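PDB 6HCP: BauA from Acinetobacter baumannii, which probably takes up iron across the outer membrane as a TonB-dependent receptor for ferric preacinetobactin. Local coordinates for residues V83-A86 with S90-T93; Y296-S299 with M303-A306; Q636-E641 with L687-L692. One frame throughout, in Å; residues are numbered along the deposited sequence.

Interaction 1. Residues V83-A86 with S90-T93; sequences VIAA and SIYT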
loop_
_atom_site.group_PDB
_atom_site.type_symbol
_atom_site.label_atom_id
_atom_site.label_comp_id
_atom_site.label_asym_id
_atom_site.label_seq_id
_atom_site.Cartn_x
_atom_site.Cartn_y
_atom_site.Cartn_z
ATOM N N VAL A 83 19.214 -14.255 -4.077
ATOM C CA VAL A 83 20.337 -13.768 -4.836
ATOM C C VAL A 83 20.192 -14.145 -6.313
ATOM O O VAL A 83 20.411 -13.316 -7.192
ATOM C CB VAL A 83 21.675 -14.288 -4.273
ATOM C CG1 VAL A 83 22.838 -13.723 -5.056
ATOM C CG2 VAL A 83 21.833 -13.983 -2.790
ATOM N N ILE A 84 20.005 -15.440 -6.598
ATOM C CA ILE A 84 20.254 -15.933 -7.965
ATOM C C ILE A 84 19.009 -15.831 -8.860
ATOM O O ILE A 84 19.148 -15.866 -10.088
ATOM C CB ILE A 84 20.814 -17.368 -7.957
ATOM C CG1 ILE A 84 19.788 -18.382 -7.442
ATOM C CG2 ILE A 84 22.116 -17.389 -7.171
ATOM C CD1 ILE A 84 20.236 -19.834 -7.575
ATOM N N ALA A 85 17.810 -15.766 -8.283
ATOM C CA ALA A 85 16.585 -15.815 -9.082
ATOM C C ALA A 85 16.083 -14.408 -9.436
ATOM O O ALA A 85 15.219 -14.269 -10.280
ATOM C CB ALA A 85 15.504 -16.592 -8.367
ATOM N N ALA A 86 16.554 -13.380 -8.737
ATOM C CA ALA A 86 15.880 -12.067 -8.827
ATOM C C ALA A 86 15.922 -11.538 -10.273
ATOM O O ALA A 86 14.930 -11.057 -10.781
ATOM C CB ALA A 86 16.499 -11.101 -7.847
ATOM N N SER A 90 16.732 -17.465 -16.556
ATOM C CA SER A 90 16.897 -18.907 -16.690
ATOM C C SER A 90 16.739 -19.611 -15.340
ATOM O O SER A 90 16.936 -20.830 -15.249
ATOM C CB SER A 90 18.236 -19.225 -17.336
ATOM O OG SER A 90 18.202 -18.856 -18.708
ATOM N N ILE A 91 16.422 -18.853 -14.284
ATOM C CA ILE A 91 16.170 -19.469 -12.992
ATOM C C ILE A 91 14.712 -19.198 -12.598
ATOM O O ILE A 91 14.193 -18.110 -12.813
ATOM C CB ILE A 91 17.184 -18.947 -11.958
ATOM C CG1 ILE A 91 18.606 -19.296 -12.430
ATOM C CG2 ILE A 91 16.865 -19.487 -10.572
ATOM C CD1 ILE A 91 19.684 -19.074 -11.445
ATOM N N TYR A 92 14.041 -20.233 -12.102
ATOM C CA TYR A 92 12.652 -20.102 -11.689
ATOM C C TYR A 92 12.487 -20.618 -10.264
ATOM O O TYR A 92 12.961 -21.710 -9.937
ATOM C CB TYR A 92 11.716 -20.880 -12.611
ATOM C CG TYR A 92 10.277 -20.831 -12.176
ATOM C CD1 TYR A 92 9.551 -19.649 -12.261
ATOM C CD2 TYR A 92 9.675 -21.929 -11.574
ATOM C CE1 TYR A 92 8.272 -19.554 -11.732
ATOM C CE2 TYR A 92 8.400 -21.849 -11.050
ATOM C CZ TYR A 92 7.677 -20.671 -11.172
ATOM O OH TYR A 92 6.434 -20.593 -10.626
ATOM N N THR A 93 11.756 -19.851 -9.450
ATOM C CA THR A 93 11.304 -20.305 -8.139
ATOM C C THR A 93 9.787 -20.127 -8.059
ATOM O O THR A 93 9.230 -19.169 -8.614
ATOM C CB THR A 93 12.025 -19.582 -6.983
ATOM O OG1 THR A 93 11.544 -20.124 -5.749
ATOM C CG2 THR A 93 11.810 -18.086 -7.005
#
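The I84 peptide carbonyl presents one flat face to I91: CD1 of I91 lies 3.5 Å from I84 O, mostly above the peptide plane, so a methyl covers the oxygen end of the group. Y92 takes its ring to P605 and Q608 of the barrel strand 599-618 instead. Beyond the carbonyl the contact is aliphatic. The I84 and I91 side chains meet at about a right angle, with I84 CD1 4.0 Å from I91 CD1. An extended second torsion of I91 (chi2 -170°) carries CD1 out to this meeting, while its other branch, CG2, comes 3.9 Å from A85 CB. T93 adds a looser touch, its CG2 being 4.2 Å from A85 CB. The I84 side chain also rests on V138 and V140 of the plug strand 135-142. No hydrogen bond runs directly between the segments, but K610 NZ bonds both A85 O and I91 O. Methyl packing thus closes the helix-to-strand turn of the plug domain, and a single barrel lysine satisfies one carbonyl from each segment.

Interaction 2. Residues Y296-S299 with M303-A306; sequences YDFS and MAYA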
loop_
_atom_site.group_PDB
_atom_site.type_symbol
_atom_site.label_atom_id
_atom_site.label_comp_id
_atom_site.label_asym_id
_atom_site.label_seq_id
_atom_site.Cartn_x
_atom_site.Cartn_y
_atom_site.Cartn_z
ATOM N N TYR A 296 49.938 -26.274 -3.753
ATOM C CA TYR A 296 51.410 -26.290 -3.776
ATOM C C TYR A 296 51.893 -26.123 -5.213
ATOM O O TYR A 296 51.553 -26.915 -6.096
ATOM C CB TYR A 296 51.970 -27.566 -3.143
ATOM C CG TYR A 296 53.466 -27.534 -2.965
ATOM C CD1 TYR A 296 54.046 -26.805 -1.943
ATOM C CD2 TYR A 296 54.299 -28.023 -3.954
ATOM C CE1 TYR A 296 55.421 -26.648 -1.854
ATOM C CE2 TYR A 296 55.677 -27.928 -3.852
ATOM C CZ TYR A 296 56.239 -27.223 -2.805
ATOM O OH TYR A 296 57.595 -27.122 -2.709
ATOM N N ASP A 297 52.643 -25.043 -5.450
ATOM C CA ASP A 297 53.206 -24.754 -6.761
ATOM C C ASP A 297 54.589 -25.409 -6.868
ATOM O O ASP A 297 55.514 -24.988 -6.190
ATOM C CB ASP A 297 53.366 -23.250 -6.981
ATOM C CG ASP A 297 52.089 -22.458 -6.773
ATOM O OD1 ASP A 297 51.001 -23.035 -6.990
ATOM O OD2 ASP A 297 52.192 -21.310 -6.326
ATOM N N PHE A 298 54.690 -26.481 -7.655
ATOM C CA PHE A 298 55.966 -27.134 -7.927
ATOM C C PHE A 298 56.818 -26.237 -8.830
ATOM O O PHE A 298 58.020 -26.177 -8.682
ATOM C CB PHE A 298 55.741 -28.507 -8.562
ATOM C CG PHE A 298 55.192 -29.534 -7.604
ATOM C CD1 PHE A 298 56.026 -30.206 -6.722
ATOM C CD2 PHE A 298 53.840 -29.840 -7.596
ATOM C CE1 PHE A 298 55.515 -31.137 -5.829
ATOM C CE2 PHE A 298 53.336 -30.793 -6.721
ATOM C CZ PHE A 298 54.167 -31.423 -5.825
ATOM N N SER A 299 56.158 -25.581 -9.782
ATOM C CA SER A 299 56.753 -24.674 -10.740
ATOM C C SER A 299 55.622 -23.844 -11.345
ATOM O O SER A 299 54.459 -24.095 -11.036
ATOM C CB SER A 299 57.501 -25.428 -11.806
ATOM O OG SER A 299 56.597 -26.060 -12.704
ATOM N N MET A 303 51.122 -27.595 -10.536
ATOM C CA MET A 303 50.666 -27.344 -9.176
ATOM C C MET A 303 49.799 -28.518 -8.715
ATOM O O MET A 303 49.173 -29.186 -9.527
ATOM C CB MET A 303 49.883 -26.024 -9.102
ATOM C CG MET A 303 48.473 -26.113 -9.641
ATOM S SD MET A 303 47.228 -25.889 -8.340
ATOM C CE MET A 303 47.646 -24.225 -7.832
ATOM N N ALA A 304 49.826 -28.786 -7.412
ATOM C CA ALA A 304 48.936 -29.748 -6.797
ATOM C C ALA A 304 47.940 -28.996 -5.915
ATOM O O ALA A 304 48.267 -27.948 -5.354
ATOM C CB ALA A 304 49.703 -30.761 -5.988
ATOM N N TYR A 305 46.796 -29.637 -5.671
ATOM C CA TYR A 305 45.818 -29.125 -4.732
ATOM C C TYR A 305 45.097 -30.298 -4.076
ATOM O O TYR A 305 45.024 -31.391 -4.628
ATOM C CB TYR A 305 44.842 -28.176 -5.432
ATOM C CG TYR A 305 43.815 -28.874 -6.297
ATOM C CD1 TYR A 305 42.615 -29.305 -5.764
ATOM C CD2 TYR A 305 44.031 -29.088 -7.643
ATOM C CE1 TYR A 305 41.681 -29.976 -6.535
ATOM C CE2 TYR A 305 43.091 -29.724 -8.440
ATOM C CZ TYR A 305 41.905 -30.163 -7.882
ATOM O OH TYR A 305 40.966 -30.796 -8.645
ATOM N N ALA A 306 44.607 -30.049 -2.862
ATOM C CA ALA A 306 43.763 -30.985 -2.176
ATOM C C ALA A 306 42.733 -30.204 -1.364
ATOM O O ALA A 306 43.065 -29.179 -0.745
ATOM C CB ALA A 306 44.589 -31.882 -1.294
#
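Y296 and A304 form an antiparallel hydrogen-bonded pair, each giving an N-H to the other's carbonyl. Y296 N to A304 O and A304 N to Y296 O both measure 2.9 Å, and both bonds are nearly straight, at 162° and 161°. The A304 donor lies in the carbonyl plane of Y296, whereas the Y296 donor is tilted from that of A304. Y296 O also receives a CA-H...O contact from M303, whose CA is 3.2 Å away. The next pair, D297 with M303, is non-hydrogen-bonded, and its side chains run side by side in the same direction. M303 is bent at both chi2 and chi3, which returns its terminal CE to 3.7 Å from D297 OD1. On the face holding Y296 and A304, the F298 ring reaches A304, its CE2 at the ring edge meeting A304 CB at 3.7 Å. One face of that ring is covered by Y296, whose CD2 stands 3.7 Å above the plane over its centre; F298 CD1 in turn lies in the plane of the Y296 ring, an edge-to-face arrangement. Further out, D297 OD1 makes a salt bridge with R239, which also touches M303 and should hold the carboxylate in position beside it. A detergent molecule touches F298, consistent with a lipid-facing barrel surface. The contact closes the end of the hairpin formed by strands 282-297 and 302-318, where the short turn is consistent with the periplasmic rim. Backbone bonds from D297 to N237 and from M303 to K353 of strand 331-358 continue the barrel wall beyond both strands of the hairpin.

Interaction 3. Residues Q636-E641 with L687-L692; sequences QYINAE and LTNLAL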
loop_
_atom_site.group_PDB
_atom_site.type_symbol
_atom_site.label_atom_id
_atom_site.label_comp_id
_atom_site.label_asym_id
_atom_site.label_seq_id
_atom_site.Cartn_x
_atom_site.Cartn_y
_atom_site.Cartn_z
ATOM N N GLN A 636 2.070 -21.982 -15.884
ATOM C CA GLN A 636 2.746 -23.253 -15.595
ATOM C C GLN A 636 1.690 -24.349 -15.456
ATOM O O GLN A 636 0.648 -24.161 -14.823
ATOM C CB GLN A 636 3.574 -23.168 -14.310
ATOM C CG GLN A 636 4.349 -21.860 -14.151
ATOM C CD GLN A 636 3.681 -20.894 -13.203
ATOM O OE1 GLN A 636 3.488 -21.209 -12.041
ATOM N NE2 GLN A 636 3.289 -19.735 -13.716
ATOM N N TYR A 637 2.019 -25.537 -15.966
ATOM C CA TYR A 637 1.196 -26.691 -15.775
ATOM C C TYR A 637 1.434 -27.279 -14.396
ATOM O O TYR A 637 2.577 -27.355 -13.893
ATOM C CB TYR A 637 1.432 -27.725 -16.881
ATOM C CG TYR A 637 0.833 -27.302 -18.188
ATOM C CD1 TYR A 637 -0.542 -27.325 -18.367
ATOM C CD2 TYR A 637 1.604 -26.693 -19.164
ATOM C CE1 TYR A 637 -1.119 -26.855 -19.531
ATOM C CE2 TYR A 637 1.036 -26.205 -20.330
ATOM C CZ TYR A 637 -0.324 -26.342 -20.534
ATOM O OH TYR A 637 -0.908 -25.824 -21.652
ATOM N N ILE A 638 0.354 -27.819 -13.831
ATOM C CA ILE A 638 0.379 -28.381 -12.491
ATOM C C ILE A 638 0.455 -29.914 -12.556
ATOM O O ILE A 638 0.952 -30.553 -11.620
ATOM C CB ILE A 638 -0.830 -27.852 -11.686
ATOM C CG1 ILE A 638 -0.695 -26.336 -11.496
ATOM C CG2 ILE A 638 -0.993 -28.569 -10.349
ATOM C CD1 ILE A 638 0.638 -25.891 -10.901
ATOM N N ASN A 639 -0.006 -30.500 -13.666
ATOM C CA ASN A 639 0.116 -31.968 -13.850
ATOM C C ASN A 639 0.629 -32.279 -15.254
ATOM O O ASN A 639 0.600 -31.451 -16.141
ATOM C CB ASN A 639 -1.191 -32.716 -13.578
ATOM C CG ASN A 639 -2.352 -32.313 -14.473
ATOM O OD1 ASN A 639 -2.187 -31.646 -15.493
ATOM N ND2 ASN A 639 -3.554 -32.696 -14.069
ATOM N N ALA A 640 1.212 -33.471 -15.386
ATOM C CA ALA A 640 1.889 -33.895 -16.611
ATOM C C ALA A 640 0.860 -34.172 -17.712
ATOM O O ALA A 640 1.197 -34.164 -18.895
ATOM C CB ALA A 640 2.743 -35.107 -16.327
ATOM N N GLU A 641 -0.386 -34.431 -17.306
ATOM C CA GLU A 641 -1.526 -34.560 -18.240
ATOM C C GLU A 641 -1.866 -33.207 -18.872
ATOM O O GLU A 641 -2.561 -33.153 -19.890
ATOM C CB GLU A 641 -2.757 -35.123 -17.521
ATOM C CG GLU A 641 -2.582 -36.552 -17.029
ATOM C CD GLU A 641 -1.651 -36.746 -15.843
ATOM O OE1 GLU A 641 -1.548 -35.809 -14.997
ATOM O OE2 GLU A 641 -0.919 -37.776 -15.837
ATOM N N LEU A 687 7.020 -31.647 -3.852
ATOM C CA LEU A 687 6.292 -32.734 -3.164
ATOM C C LEU A 687 4.770 -32.532 -3.157
ATOM O O LEU A 687 4.058 -33.506 -3.099
ATOM C CB LEU A 687 6.825 -32.938 -1.744
ATOM C CG LEU A 687 8.312 -33.302 -1.658
ATOM C CD1 LEU A 687 8.684 -33.665 -0.229
ATOM C CD2 LEU A 687 8.682 -34.435 -2.616
ATOM N N THR A 688 4.276 -31.292 -3.222
ATOM C CA THR A 688 2.832 -31.041 -3.286
ATOM C C THR A 688 2.556 -30.181 -4.525
ATOM O O THR A 688 3.476 -29.638 -5.124
ATOM C CB THR A 688 2.300 -30.348 -2.019
ATOM O OG1 THR A 688 3.022 -29.124 -1.867
ATOM C CG2 THR A 688 2.422 -31.185 -0.761
ATOM N N ASN A 689 1.281 -30.052 -4.903
ATOM C CA ASN A 689 0.904 -29.476 -6.201
ATOM C C ASN A 689 1.048 -27.947 -6.238
ATOM O O ASN A 689 1.439 -27.395 -7.276
ATOM C CB ASN A 689 -0.527 -29.833 -6.593
ATOM C CG ASN A 689 -0.779 -31.306 -6.844
ATOM O OD1 ASN A 689 -1.916 -31.734 -6.700
ATOM N ND2 ASN A 689 0.243 -32.074 -7.240
ATOM N N LEU A 690 0.671 -27.259 -5.139
ATOM C CA LEU A 690 0.530 -25.813 -5.136
ATOM C C LEU A 690 0.984 -25.237 -3.797
ATOM O O LEU A 690 0.771 -25.837 -2.764
ATOM C CB LEU A 690 -0.942 -25.422 -5.301
ATOM C CG LEU A 690 -1.653 -25.831 -6.578
ATOM C CD1 LEU A 690 -3.111 -25.402 -6.490
ATOM C CD2 LEU A 690 -0.995 -25.237 -7.802
ATOM N N ALA A 691 1.484 -24.005 -3.847
ATOM C CA ALA A 691 1.697 -23.195 -2.678
ATOM C C ALA A 691 1.543 -21.730 -3.091
ATOM O O ALA A 691 1.810 -21.365 -4.226
ATOM C CB ALA A 691 3.063 -23.451 -2.099
ATOM N N LEU A 692 1.086 -20.898 -2.154
ATOM C CA LEU A 692 0.976 -19.479 -2.408
ATOM C C LEU A 692 2.361 -18.830 -2.432
ATOM O O LEU A 692 3.194 -19.100 -1.582
ATOM C CB LEU A 692 0.126 -18.826 -1.313
ATOM C CG LEU A 692 -1.367 -19.100 -1.390
ATOM C CD1 LEU A 692 -2.055 -18.541 -0.149
ATOM C CD2 LEU A 692 -1.974 -18.503 -2.652
#
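N689 is the first residue of L687-L692 to meet the other segment, its CB lying 4.0 Å from CG2 of I638. Its polar groups serve different partners: OD1 accepts a hydrogen bond from V260 N, and N259 OD1 accepts one from N689 N, so side chain and backbone are both tied to the chain around strand 258-259. The carbonyl of N689 then passes beside the isoleucine, with O 4.0 Å from I638 CD1. At L690 the contact becomes purely aliphatic. L690 CD2 approaches I638 CD1 to 3.6 Å and I638 CG1 to 3.9 Å, the two side chains crossing at about a right angle. I638 can serve both residues because its branches diverge: CG2 stands anti to the backbone N and goes to N689, while CG1, with chi2 at -53°, folds its CD1 toward L690. V646 of strand 645-662 touches both I638 and L690, and W682 also packs on L690. N689 and L690 both face V258 in a classic beta bulge, after which A691 pairs through its backbone with A683. The residues from N689 onward belong to a predicted TonB C-terminal box. Between the two loops, which topology places at the extracellular end of the barrel, no direct hydrogen bond forms, yet Q684 NE2 bonds both I638 O and N689 O. The chemistry is therefore divided: I638 packs its branches against L690 and N689, and a third residue's amide satisfies a carbonyl from each loop.

In the fold
Interactions 1 and 3 are buried, whereas interaction 2 lies at the surface of the barrel, its centre about 31 Å from that of the chain. Interaction 1 belongs to the plug, and the other two to the barrel and its loops, on opposite sides of the chain's centre. Only interaction 2 has direct hydrogen bonds between its segments, as expected of neighbouring strands; the buried pair rely on aliphatic contact, with outside side chains bridging their carbonyls. Interactions 1 and 3 also meet, Y92 OH lying 3.3 Å from Q636 OE1, and R649 hydrogen-bonds both atoms, linking plug to wall. Interaction 2 remains about 23 Å from interaction 1 at the nearest atoms.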